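Local coordinates for putative transcriptional regulator, sugar-binding family (Arthrobacter aurescens, PDB 3NZE), which probably regulates transcription as a member of the SorC family, binding DNA and responding to a carbohydrate ligand through the sugar-binding domain described here, at residues 43-47 / 70-75; 54-60 / 80-86; 170-175 / 190-196; 217-221 / 244-248; 230-236 / 254-260. Where two conformers were deposited one is given. Numbering follows the deposited sequence.

The five contacts sample one Rossmann-like sugar-binding domain at different depths. Interactions 3 and 4 are the buried ones: a tyrosine-aspartate bond beside an aromatic cluster in 170-175 / 190-196, and leucine packing with one arginine-carbonyl bond in 217-221 / 244-248. They touch each other, His217 NE2 lying 3.1 Å from Val195 O and Leu247 and Leu220 packing on Val192. Interactions 1, 2 and 5 are partly buried. Interaction 1 joins two helices almost wholly by apolar contact, whereas interaction 2 pairs parallel strands through backbone hydrogen bonds; helix 66-73 of interaction 1 is the crossover between those strands. Interaction 5, about 31 Å from interaction 2 between centres, relies on a helix-capping aspartate.

Interaction 1. Residues 43-47 / 70-75; sequences AMQAA and AVSRHL
His74, Ala43 and Ala47 bury the most surface, and small side chains set the spacing. Residues 43-47 are helical, with Ala47 N bonded to Ala43 O at 2.9 Å; residues 70-75 run from helix 66-73 into the loop that follows, with Leu75 extended (phi/psi -59/139). The CA register runs Ala43-Val71 4.5 Å, Met44-His74 5.4 Å and Ala47-Leu75 5.1 Å, close enough for Ala43 CB to rest 3.5 Å from Ala70 C and 3.6 Å from Ala70 CB. This is close alanine-mediated helix packing, joining helix 35-50 to helix 66-73, the crossover helix of the beta-alpha-beta unit that follows it. His74 (chi1 m, chi2 -77°) points toward the first helix and holds its NE2 on Asp40 by a hydrogen bond. Met44, present as selenomethionine (chi1 m), lays its CG over the imidazole face, a CH-pi contact 3.4 Å from the ring centroid and 24° off the normal. Ala47 CB meets His74 O at 3.3 Å and Leu75 CD2 at 4.2 Å.

Interaction 2. Residues 54-60 / 80-86; sequences VDSNAII and THDSIVV
Backbone hydrogen bonds join the parallel strands 59-62 and 84-87 of a right-handed beta-alpha-beta unit of the Rossmann-like domain, with helix 66-73 as the crossover. Ile60 N donates to Ile84 O (2.7 Å, 176°), Ile84 N to Ala58 O and Val86 N to Ile60 O (both 2.8 Å). Ile59 pairs with Ile84 (CA-CA 4.8 Å) and Ile60 with Val85 (4.6 Å). Before the strands, Ser83 OG (chi1 m) donates to Asp55 O at 2.7 Å and accepts from Ala58 N at 2.9 Å; Asn57 N donates to His81 O and His81 N to Ser56 OG, each at 2.9 Å. Asn57 (phi/psi 56/39) and Asp82 (62/26) both take left-handed conformations. Ile59 and Ile84 share one sheet face, covered by helix 139-149, while Ile60 and Val85 share the other, Ile60 CB 3.9 Å from Val85 CG1. At the outer end, Ser56 CB lies over the His81 ring, 3.7 Å from its centroid, and His81 ND1 donates to Asp82 OD1 at 2.9 Å.

Interaction 3. Residues 170-175 / 190-196; sequences YAGGYL and GDVATVF
Two tyrosines reach from a loop to a beta hairpin, their backbones well apart: the nearest CA pair, Tyr170-Gly190, is separated by 9.5 Å. A type II turn spans Tyr170 to Gly173, with Gly172 at phi/psi 107/-17, where a CB would press on the preceding carbonyl. Tyr170 (chi1 t, chi2 -105°) extends its hydroxyl to donate to Asp191 OD1 at 2.6 Å. The other oxygen of Asp191 (chi1 p, chi2 -89°), OD2, accepts from Thr194 N at 2.8 Å, an Asx motif that braces the type I' turn Val192-Val195. That turn links strands 188-192 and 195-198 of the domain's mixed sheet in a tight hairpin, closed by Val192 N to Val195 O (3.1 Å) and Val195 N to Val192 O (2.9 Å). Tyr174 (chi1 p) brings OH within 3.4 Å of Thr194 CG2 and stacks on Phe125. A water joins Ala171 O (2.9 Å), Tyr174 OH (2.9 Å) and Asp191 OD1 (3.0 Å). Phe196 (chi1 m, chi2 -94°) meets both tyrosines: CE1 is 3.5 Å from Tyr170 CE1, the ring planes inclined at 46°, and CZ is 3.7 Å from Tyr174 OH. Leu175 (chi1 m, chi2 t) adds CD1 at 4.1 Å from Phe196 CZ.

Interaction 4. Residues 217-221 / 244-248; sequences HEQLR and AAGLA
Ala244 is the last helical residue of helix 236-244, and the chain then turns against the short helix 217-221. Ala245 (phi/psi -79/-7) points its CB toward that helix and offers its carbonyl O to Arg221 NH1 at 2.8 Å (N-H...O angle 148°); Arg221 reaches it through chi1 m, chi2 t and chi3 m. Gly246 follows at phi/psi 69/30, the positive-phi residue of a Schellman motif with two bonds back into the last turn, and its O lies 3.7 Å from Arg221 CG. Leu247 (chi1 m, chi2 t) has its CA 5.8 Å from that of Arg221, the nearest CA pair, and fills the gap: CD2 approaches His217 CB at 3.7 Å and Leu220 CD1 at 4.3 Å, while CD1 sits over the His217 ring, 4.0 Å from its centroid and 13° off the normal. His217 NE2 is anchored on Val195 O. Leu220 and Leu247 both rest on Val192 of strand 188-192, placing the helix and the turn that leads into strand 250-254 beside that strand.

Interaction 5. Residues 230-236 / 254-260; sequences VSGASKI and DEASARR
Val230, extended at phi/psi -132/137, brings its carbonyl O to 3.6 Å from Asp254 N. Ser231 remains extended (-140/134), with its CA 5.7 Å from that of Asp254 and 3.3 Å from Asp254 OD1. At Gly232 the backbone turns (109/104), where a CB would be jammed against the preceding carbonyl; Gly232 N donates to Asp254 OD1 at 3.0 Å and 157°. Asp254 (chi1 p) is also the N-cap of helix 255-261: OD2 accepts from Ser257 N at 3.1 Å, and OD1 receives Ser257 OG at 2.6 Å. Ala233, in a short 3-10 segment, comes closest by CA to Ser257 (3.9 Å); its CB faces Ala256 CB at 4.1 Å, its O lies 3.2 Å from Arg260 CD, and a water links its N (3.2 Å) to Asp254 OD2 (2.7 Å). Ser234 lays its CA over one face of the Arg260 guanidinium, 4.1 Å from NH1. Lys235 occupies the N-cap position of helix 236-244, and Ile236 points back, CD1 3.5 Å from Ser257 O and CG2 3.2 Å from Arg260 NH1. The loop-to-helix junctions after two adjacent parallel strands, 225-230 and 250-254, thus meet side by side, as expected of a Rossmann-like sheet. One carboxylate both caps a helix and binds the Gly232 amide, so Asp254 ties the helix start to the neighbouring loop.

Interaction 1. Residues 43-47 / 70-75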
# COMPACT_ATOMS: atom_id res chain seq x y z
N ALA A 43 7.13 4.71 -9.62
CA ALA A 43 7.64 3.46 -9.08
C ALA A 43 9.17 3.41 -9.09
O ALA A 43 9.79 2.85 -8.18
CB ALA A 43 7.07 2.27 -9.85
N MSE A 44 9.78 3.99 -10.12
CA MSE A 44 11.23 4.08 -10.17
C MSE A 44 11.79 4.89 -9.01
O MSE A 44 12.77 4.49 -8.38
CB MSE A 44 11.71 4.73 -11.47
CG MSE A 44 11.72 3.82 -12.66
SE MSE A 44 12.76 4.64 -14.08
CE MSE A 44 14.56 4.48 -13.37
N GLN A 45 11.18 6.04 -8.72
CA GLN A 45 11.65 6.84 -7.61
C GLN A 45 11.42 6.10 -6.29
O GLN A 45 12.26 6.14 -5.39
CB GLN A 45 10.96 8.21 -7.57
CG GLN A 45 11.32 9.04 -6.34
CD GLN A 45 12.79 9.40 -6.32
OE1 GLN A 45 13.31 10.00 -7.26
NE2 GLN A 45 13.48 9.02 -5.25
N ALA A 46 10.28 5.44 -6.17
CA ALA A 46 9.99 4.71 -4.94
C ALA A 46 11.06 3.64 -4.70
O ALA A 46 11.53 3.46 -3.57
CB ALA A 46 8.58 4.09 -4.99
N ALA A 47 11.43 2.92 -5.75
CA ALA A 47 12.44 1.87 -5.62
C ALA A 47 13.75 2.46 -5.12
O ALA A 47 14.44 1.88 -4.28
CB ALA A 47 12.66 1.18 -6.98
N ALA A 70 4.55 -2.45 -9.96
CA ALA A 70 5.43 -1.52 -10.67
C ALA A 70 6.71 -1.25 -9.88
O ALA A 70 7.81 -1.29 -10.42
CB ALA A 70 4.71 -0.23 -11.00
N VAL A 71 6.56 -0.99 -8.58
CA VAL A 71 7.71 -0.80 -7.71
C VAL A 71 8.66 -2.00 -7.77
O VAL A 71 9.88 -1.84 -7.90
CB VAL A 71 7.26 -0.56 -6.27
CG1 VAL A 71 8.45 -0.56 -5.30
CG2 VAL A 71 6.48 0.75 -6.19
N SER A 72 8.10 -3.21 -7.71
CA SER A 72 8.93 -4.40 -7.66
C SER A 72 9.77 -4.57 -8.92
O SER A 72 10.84 -5.17 -8.89
CB SER A 72 8.09 -5.65 -7.43
OG SER A 72 7.32 -5.98 -8.58
N ARG A 73 9.29 -4.04 -10.04
CA ARG A 73 10.02 -4.13 -11.29
C ARG A 73 11.23 -3.21 -11.35
O ARG A 73 12.11 -3.39 -12.19
CB ARG A 73 9.10 -3.86 -12.48
CG ARG A 73 8.06 -4.94 -12.70
CD ARG A 73 7.27 -4.70 -13.96
NE ARG A 73 6.13 -5.60 -14.06
CZ ARG A 73 6.19 -6.83 -14.56
NH1 ARG A 73 5.10 -7.58 -14.61
NH2 ARG A 73 7.34 -7.32 -15.02
N HIS A 74 11.29 -2.23 -10.45
CA HIS A 74 12.38 -1.23 -10.50
C HIS A 74 13.41 -1.34 -9.38
O HIS A 74 14.32 -0.51 -9.28
CB HIS A 74 11.79 0.18 -10.55
CG HIS A 74 10.96 0.44 -11.77
ND1 HIS A 74 11.52 0.67 -13.01
CD2 HIS A 74 9.62 0.48 -11.95
CE1 HIS A 74 10.56 0.85 -13.90
NE2 HIS A 74 9.40 0.75 -13.28
N LEU A 75 13.27 -2.36 -8.54
CA LEU A 75 14.20 -2.57 -7.44
C LEU A 75 15.64 -2.74 -7.92
O LEU A 75 15.90 -3.41 -8.93
CB LEU A 75 13.78 -3.79 -6.63
CG LEU A 75 12.39 -3.70 -5.97
CD1 LEU A 75 12.10 -4.97 -5.18
CD2 LEU A 75 12.33 -2.49 -5.04

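Interaction 2. Residues 54-60 / 80-86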
# COMPACT_ATOMS: atom_id res chain seq x y z
N VAL A 54 16.18 -0.98 3.23
CA VAL A 54 16.18 -2.43 3.33
C VAL A 54 17.51 -2.91 3.88
O VAL A 54 18.56 -2.71 3.26
CB VAL A 54 15.93 -3.10 1.97
CG1 VAL A 54 15.92 -4.61 2.11
CG2 VAL A 54 14.61 -2.62 1.38
N ASP A 55 17.49 -3.55 5.05
CA ASP A 55 18.73 -3.96 5.71
C ASP A 55 18.77 -5.46 5.92
O ASP A 55 17.80 -6.16 5.62
CB ASP A 55 18.86 -3.30 7.08
CG ASP A 55 19.00 -1.80 6.99
OD1 ASP A 55 19.97 -1.32 6.37
OD2 ASP A 55 18.13 -1.10 7.56
N SER A 56 19.88 -5.96 6.46
CA SER A 56 19.95 -7.36 6.85
C SER A 56 19.25 -7.55 8.19
O SER A 56 19.04 -6.59 8.94
CB SER A 56 21.40 -7.84 6.94
OG SER A 56 22.03 -7.78 5.67
N ASN A 57 18.91 -8.80 8.49
CA ASN A 57 18.23 -9.13 9.74
C ASN A 57 16.94 -8.35 9.91
O ASN A 57 16.61 -7.91 11.02
CB ASN A 57 19.16 -8.87 10.93
CG ASN A 57 20.39 -9.74 10.90
OD1 ASN A 57 21.48 -9.28 10.54
ND2 ASN A 57 20.23 -11.00 11.27
N ALA A 58 16.22 -8.16 8.82
CA ALA A 58 15.01 -7.34 8.84
C ALA A 58 13.81 -8.10 8.29
O ALA A 58 13.96 -9.05 7.53
CB ALA A 58 15.23 -6.07 8.03
N ILE A 59 12.63 -7.66 8.69
CA ILE A 59 11.39 -8.21 8.15
C ILE A 59 10.70 -7.11 7.37
O ILE A 59 10.33 -6.07 7.93
CB ILE A 59 10.49 -8.77 9.26
CG1 ILE A 59 11.18 -9.97 9.93
CG2 ILE A 59 9.12 -9.17 8.71
CD1 ILE A 59 10.53 -10.41 11.21
N ILE A 60 10.56 -7.31 6.06
CA ILE A 60 9.99 -6.30 5.19
C ILE A 60 8.58 -6.70 4.77
O ILE A 60 8.39 -7.68 4.04
CB ILE A 60 10.82 -6.13 3.91
CG1 ILE A 60 12.31 -5.95 4.23
CG2 ILE A 60 10.28 -4.98 3.07
CD1 ILE A 60 12.59 -4.86 5.21
N THR A 80 21.35 -8.67 1.06
CA THR A 80 21.30 -8.60 2.51
C THR A 80 21.40 -10.04 2.97
O THR A 80 21.40 -10.96 2.15
CB THR A 80 19.97 -8.01 3.01
OG1 THR A 80 18.89 -8.89 2.66
CG2 THR A 80 19.72 -6.62 2.41
N HIS A 81 21.49 -10.25 4.27
CA HIS A 81 21.39 -11.60 4.81
C HIS A 81 20.39 -11.64 5.95
O HIS A 81 20.18 -10.64 6.63
CB HIS A 81 22.74 -12.11 5.30
CG HIS A 81 23.36 -11.25 6.36
ND1 HIS A 81 23.29 -11.57 7.70
CD2 HIS A 81 24.05 -10.09 6.28
CE1 HIS A 81 23.92 -10.64 8.40
NE2 HIS A 81 24.39 -9.73 7.56
N ASP A 82 19.77 -12.80 6.13
CA ASP A 82 18.89 -13.04 7.28
C ASP A 82 17.67 -12.14 7.31
O ASP A 82 17.09 -11.88 8.37
CB ASP A 82 19.67 -12.93 8.59
CG ASP A 82 20.60 -14.10 8.80
OD1 ASP A 82 21.84 -13.90 8.75
OD2 ASP A 82 20.10 -15.23 9.00
N SER A 83 17.26 -11.66 6.14
CA SER A 83 16.05 -10.86 6.06
C SER A 83 14.92 -11.64 5.41
O SER A 83 15.15 -12.63 4.72
CB SER A 83 16.30 -9.58 5.29
OG SER A 83 17.12 -8.72 6.07
N ILE A 84 13.70 -11.16 5.65
CA ILE A 84 12.52 -11.84 5.16
C ILE A 84 11.59 -10.81 4.55
O ILE A 84 11.44 -9.72 5.09
CB ILE A 84 11.76 -12.47 6.35
CG1 ILE A 84 12.61 -13.53 7.04
CG2 ILE A 84 10.43 -13.05 5.89
CD1 ILE A 84 12.06 -13.97 8.38
N VAL A 85 10.98 -11.13 3.42
CA VAL A 85 9.91 -10.30 2.89
C VAL A 85 8.59 -11.04 3.11
O VAL A 85 8.43 -12.18 2.68
CB VAL A 85 10.08 -9.93 1.40
CG1 VAL A 85 11.19 -8.91 1.23
CG2 VAL A 85 10.33 -11.17 0.56
N VAL A 86 7.67 -10.39 3.80
CA VAL A 86 6.40 -11.01 4.13
C VAL A 86 5.22 -10.31 3.45
O VAL A 86 5.12 -9.08 3.42
CB VAL A 86 6.19 -11.13 5.68
CG1 VAL A 86 6.26 -9.75 6.37
CG2 VAL A 86 4.88 -11.85 6.00
O HOH W 1 14.54 -11.64 9.59

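Interaction 3. Residues 170-175 / 190-196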
# COMPACT_ATOMS: atom_id res chain seq x y z
N TYR A 170 -14.11 -1.39 -7.57
CA TYR A 170 -12.99 -1.07 -6.68
C TYR A 170 -11.74 -1.88 -6.99
O TYR A 170 -11.82 -3.05 -7.38
CB TYR A 170 -13.39 -1.23 -5.21
CG TYR A 170 -12.46 -0.52 -4.25
CD1 TYR A 170 -11.55 -1.22 -3.48
CD2 TYR A 170 -12.51 0.86 -4.12
CE1 TYR A 170 -10.69 -0.57 -2.60
CE2 TYR A 170 -11.65 1.53 -3.24
CZ TYR A 170 -10.75 0.80 -2.49
OH TYR A 170 -9.91 1.46 -1.62
N ALA A 171 -10.59 -1.25 -6.79
CA ALA A 171 -9.30 -1.88 -7.08
C ALA A 171 -9.13 -3.24 -6.40
O ALA A 171 -9.35 -3.38 -5.19
CB ALA A 171 -8.16 -0.94 -6.68
N GLY A 172 -8.72 -4.23 -7.19
CA GLY A 172 -8.45 -5.55 -6.65
C GLY A 172 -9.52 -6.53 -7.03
O GLY A 172 -9.32 -7.74 -6.95
N GLY A 173 -10.67 -6.02 -7.46
CA GLY A 173 -11.76 -6.85 -7.94
C GLY A 173 -12.26 -7.87 -6.94
O GLY A 173 -12.69 -8.94 -7.31
N TYR A 174 -12.19 -7.53 -5.65
CA TYR A 174 -12.65 -8.46 -4.62
C TYR A 174 -13.97 -8.05 -3.95
O TYR A 174 -14.50 -8.78 -3.10
CB TYR A 174 -11.55 -8.69 -3.57
CG TYR A 174 -11.01 -7.42 -2.94
CD1 TYR A 174 -9.76 -6.93 -3.30
CD2 TYR A 174 -11.73 -6.73 -1.97
CE1 TYR A 174 -9.25 -5.78 -2.72
CE2 TYR A 174 -11.22 -5.58 -1.38
CZ TYR A 174 -9.98 -5.11 -1.76
OH TYR A 174 -9.47 -3.97 -1.19
N LEU A 175 -14.51 -6.89 -4.33
CA LEU A 175 -15.81 -6.45 -3.83
C LEU A 175 -16.89 -6.56 -4.90
O LEU A 175 -16.64 -6.29 -6.07
CB LEU A 175 -15.74 -5.00 -3.33
CG LEU A 175 -14.77 -4.67 -2.20
CD1 LEU A 175 -14.89 -3.20 -1.81
CD2 LEU A 175 -15.02 -5.56 -0.99
N GLY A 190 -10.91 5.11 1.00
CA GLY A 190 -9.78 4.36 0.48
C GLY A 190 -9.31 3.25 1.39
O GLY A 190 -9.95 2.94 2.40
N ASP A 191 -8.18 2.65 1.05
CA ASP A 191 -7.66 1.53 1.82
C ASP A 191 -6.15 1.45 1.73
O ASP A 191 -5.54 1.94 0.78
CB ASP A 191 -8.26 0.19 1.36
CG ASP A 191 -7.54 -0.40 0.12
OD1 ASP A 191 -7.96 -0.07 -1.01
OD2 ASP A 191 -6.57 -1.18 0.28
N VAL A 192 -5.56 0.84 2.74
CA VAL A 192 -4.20 0.36 2.64
C VAL A 192 -4.24 -1.12 2.98
O VAL A 192 -4.80 -1.51 4.01
CB VAL A 192 -3.28 1.09 3.61
CG1 VAL A 192 -2.00 0.28 3.81
CG2 VAL A 192 -2.97 2.47 3.07
N ALA A 193 -3.68 -1.94 2.09
CA ALA A 193 -3.62 -3.39 2.29
C ALA A 193 -5.01 -4.03 2.47
O ALA A 193 -5.16 -5.05 3.16
CB ALA A 193 -2.71 -3.72 3.49
N THR A 194 -6.00 -3.42 1.83
CA THR A 194 -7.41 -3.83 1.90
C THR A 194 -8.10 -3.53 3.23
O THR A 194 -9.20 -4.01 3.49
CB THR A 194 -7.66 -5.32 1.44
OG1 THR A 194 -7.35 -6.23 2.50
CG2 THR A 194 -6.85 -5.64 0.19
N VAL A 195 -7.45 -2.71 4.08
CA VAL A 195 -8.10 -2.22 5.29
C VAL A 195 -8.53 -0.77 5.06
O VAL A 195 -7.70 0.10 4.80
CB VAL A 195 -7.19 -2.29 6.54
CG1 VAL A 195 -7.95 -1.86 7.80
CG2 VAL A 195 -6.62 -3.69 6.72
N PHE A 196 -9.83 -0.53 5.14
CA PHE A 196 -10.41 0.74 4.73
C PHE A 196 -10.42 1.80 5.82
O PHE A 196 -10.38 1.49 7.01
CB PHE A 196 -11.84 0.49 4.24
CG PHE A 196 -11.90 -0.43 3.04
CD1 PHE A 196 -11.93 0.10 1.77
CD2 PHE A 196 -11.91 -1.80 3.20
CE1 PHE A 196 -11.97 -0.73 0.65
CE2 PHE A 196 -11.95 -2.65 2.09
CZ PHE A 196 -11.98 -2.11 0.82
O HOH W 2 -7.85 -2.39 -2.95

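Interaction 4. Residues 217-221 / 244-248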
# COMPACT_ATOMS: atom_id res chain seq x y z
N HIS A 217 -4.60 -0.74 11.08
CA HIS A 217 -3.90 0.53 11.01
C HIS A 217 -3.09 0.78 12.28
O HIS A 217 -1.99 1.32 12.22
CB HIS A 217 -4.88 1.66 10.69
CG HIS A 217 -5.52 1.51 9.34
ND1 HIS A 217 -6.66 2.19 8.96
CD2 HIS A 217 -5.18 0.73 8.28
CE1 HIS A 217 -6.99 1.85 7.72
NE2 HIS A 217 -6.11 0.96 7.29
N GLU A 218 -3.61 0.35 13.43
CA GLU A 218 -2.86 0.43 14.68
C GLU A 218 -1.52 -0.29 14.59
O GLU A 218 -0.48 0.23 15.01
CB GLU A 218 -3.68 -0.09 15.87
CG GLU A 218 -2.93 0.02 17.20
CD GLU A 218 -3.67 -0.60 18.37
OE1 GLU A 218 -4.79 -1.12 18.17
OE2 GLU A 218 -3.14 -0.57 19.50
N GLN A 219 -1.52 -1.49 14.03
CA GLN A 219 -0.28 -2.22 13.82
C GLN A 219 0.67 -1.49 12.87
O GLN A 219 1.87 -1.38 13.15
CB GLN A 219 -0.55 -3.63 13.32
CG GLN A 219 0.71 -4.46 13.15
CD GLN A 219 0.42 -5.90 12.77
OE1 GLN A 219 -0.04 -6.69 13.59
NE2 GLN A 219 0.69 -6.24 11.52
N LEU A 220 0.15 -0.98 11.76
CA LEU A 220 0.98 -0.21 10.83
C LEU A 220 1.65 0.97 11.52
O LEU A 220 2.82 1.25 11.29
CB LEU A 220 0.16 0.32 9.67
CG LEU A 220 -0.11 -0.61 8.50
CD1 LEU A 220 -0.71 0.21 7.38
CD2 LEU A 220 1.17 -1.30 8.05
N ARG A 221 0.89 1.68 12.34
CA ARG A 221 1.43 2.88 12.96
C ARG A 221 2.60 2.59 13.90
O ARG A 221 3.31 3.50 14.29
CB ARG A 221 0.33 3.68 13.66
CG ARG A 221 -0.57 4.47 12.71
CD ARG A 221 -1.52 5.41 13.46
NE ARG A 221 -2.59 4.69 14.15
CZ ARG A 221 -3.80 4.46 13.63
NH1 ARG A 221 -4.11 4.91 12.42
NH2 ARG A 221 -4.70 3.79 14.34
N ALA A 244 -4.30 11.25 6.96
CA ALA A 244 -5.06 11.58 8.17
C ALA A 244 -4.92 10.48 9.21
O ALA A 244 -4.87 10.75 10.41
CB ALA A 244 -6.53 11.82 7.85
N ALA A 245 -4.84 9.24 8.73
CA ALA A 245 -4.69 8.09 9.62
C ALA A 245 -3.25 7.92 10.11
O ALA A 245 -2.98 7.07 10.97
CB ALA A 245 -5.18 6.82 8.93
N GLY A 246 -2.34 8.72 9.57
CA GLY A 246 -0.94 8.69 9.98
C GLY A 246 -0.24 7.41 9.56
O GLY A 246 0.68 6.94 10.23
N LEU A 247 -0.68 6.84 8.44
CA LEU A 247 -0.17 5.54 8.05
C LEU A 247 1.26 5.57 7.51
O LEU A 247 1.99 4.62 7.71
CB LEU A 247 -1.12 4.88 7.06
CG LEU A 247 -2.51 4.61 7.60
CD1 LEU A 247 -3.29 3.78 6.58
CD2 LEU A 247 -2.41 3.85 8.92
N ALA A 248 1.66 6.68 6.89
CA ALA A 248 2.95 6.75 6.19
C ALA A 248 4.01 7.49 7.01
O ALA A 248 3.67 8.37 7.79
CB ALA A 248 2.78 7.44 4.86

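Interaction 5. Residues 230-236 / 254-260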
# COMPACT_ATOMS: atom_id res chain seq x y z
N VAL A 230 2.12 6.49 -4.28
CA VAL A 230 0.87 6.88 -4.92
C VAL A 230 1.08 7.48 -6.31
O VAL A 230 1.96 8.30 -6.50
CB VAL A 230 0.15 7.91 -4.04
CG1 VAL A 230 -0.94 8.61 -4.83
CG2 VAL A 230 -0.41 7.23 -2.81
N SER A 231 0.25 7.08 -7.27
CA SER A 231 0.28 7.70 -8.59
C SER A 231 -1.13 7.89 -9.15
O SER A 231 -1.96 6.99 -9.08
CB SER A 231 1.13 6.87 -9.56
OG SER A 231 1.24 7.54 -10.81
N GLY A 232 -1.40 9.07 -9.69
CA GLY A 232 -2.72 9.38 -10.22
C GLY A 232 -3.45 10.37 -9.34
O GLY A 232 -3.94 10.01 -8.26
N ALA A 233 -3.52 11.62 -9.79
CA ALA A 233 -4.14 12.70 -9.01
C ALA A 233 -5.62 12.46 -8.71
O ALA A 233 -6.14 12.98 -7.73
CB ALA A 233 -3.96 14.03 -9.72
N SER A 234 -6.30 11.70 -9.56
CA SER A 234 -7.72 11.47 -9.36
C SER A 234 -7.99 10.51 -8.20
O SER A 234 -9.14 10.18 -7.91
CB SER A 234 -8.37 10.95 -10.65
OG SER A 234 -7.89 9.65 -10.94
N LYS A 235 -6.93 10.06 -7.55
CA LYS A 235 -7.04 9.16 -6.40
C LYS A 235 -6.63 9.84 -5.08
O LYS A 235 -6.28 9.18 -4.09
CB LYS A 235 -6.18 7.92 -6.61
CG LYS A 235 -6.64 7.07 -7.79
CD LYS A 235 -5.80 5.80 -7.91
CE LYS A 235 -6.12 5.05 -9.20
NZ LYS A 235 -5.28 3.82 -9.35
N ILE A 236 -6.68 11.17 -5.07
CA ILE A 236 -6.18 11.92 -3.93
C ILE A 236 -7.02 11.74 -2.66
O ILE A 236 -6.51 11.91 -1.55
CB ILE A 236 -6.00 13.42 -4.27
CG1 ILE A 236 -4.66 13.92 -3.74
CG2 ILE A 236 -7.16 14.24 -3.72
CD1 ILE A 236 -3.49 13.07 -4.20
N ASP A 254 3.44 11.41 -7.66
CA ASP A 254 3.71 12.19 -8.86
C ASP A 254 3.35 13.65 -8.64
O ASP A 254 2.53 13.97 -7.78
CB ASP A 254 2.91 11.64 -10.05
CG ASP A 254 1.42 11.74 -9.83
OD1 ASP A 254 0.89 10.96 -9.01
OD2 ASP A 254 0.78 12.61 -10.48
N GLU A 255 3.95 14.50 -9.46
CA GLU A 255 3.78 15.95 -9.39
C GLU A 255 2.31 16.38 -9.38
O GLU A 255 1.92 17.21 -8.58
CB GLU A 255 4.52 16.59 -10.57
CG GLU A 255 4.43 18.09 -10.66
CD GLU A 255 5.15 18.63 -11.89
OE1 GLU A 255 5.94 17.87 -12.50
OE2 GLU A 255 4.93 19.80 -12.24
N ALA A 256 1.50 15.82 -10.28
CA ALA A 256 0.10 16.22 -10.33
C ALA A 256 -0.65 15.90 -9.03
O ALA A 256 -1.42 16.72 -8.53
CB ALA A 256 -0.61 15.59 -11.52
N SER A 257 -0.42 14.70 -8.50
CA SER A 257 -1.01 14.32 -7.23
C SER A 257 -0.55 15.24 -6.11
O SER A 257 -1.32 15.59 -5.23
CB SER A 257 -0.67 12.86 -6.86
OG SER A 257 -1.23 11.95 -7.79
N ALA A 258 0.72 15.65 -6.14
CA ALA A 258 1.25 16.51 -5.07
C ALA A 258 0.59 17.87 -5.12
O ALA A 258 0.28 18.46 -4.09
CB ALA A 258 2.76 16.63 -5.17
N ARG A 259 0.36 18.37 -6.33
CA ARG A 259 -0.30 19.66 -6.50
C ARG A 259 -1.73 19.62 -5.97
O ARG A 259 -2.21 20.59 -5.37
CB ARG A 259 -0.26 20.11 -7.96
CG ARG A 259 1.13 20.56 -8.41
CD ARG A 259 1.11 21.15 -9.83
NE ARG A 259 2.43 21.15 -10.46
CZ ARG A 259 3.41 22.00 -10.14
NH1 ARG A 259 3.22 22.90 -9.18
NH2 ARG A 259 4.58 21.93 -10.76
N ARG A 260 -2.40 18.50 -6.19
CA ARG A 260 -3.75 18.31 -5.68
C ARG A 260 -3.70 18.26 -4.16
O ARG A 260 -4.56 18.80 -3.47
CB ARG A 260 -4.34 17.01 -6.22
CG ARG A 260 -5.63 17.19 -7.00
CD ARG A 260 -6.53 15.98 -6.85
NE ARG A 260 -7.86 16.20 -7.41
CZ ARG A 260 -8.89 15.38 -7.23
NH1 ARG A 260 -8.74 14.28 -6.49
NH2 ARG A 260 -10.06 15.66 -7.78
O HOH W 3 -1.36 12.19 -12.02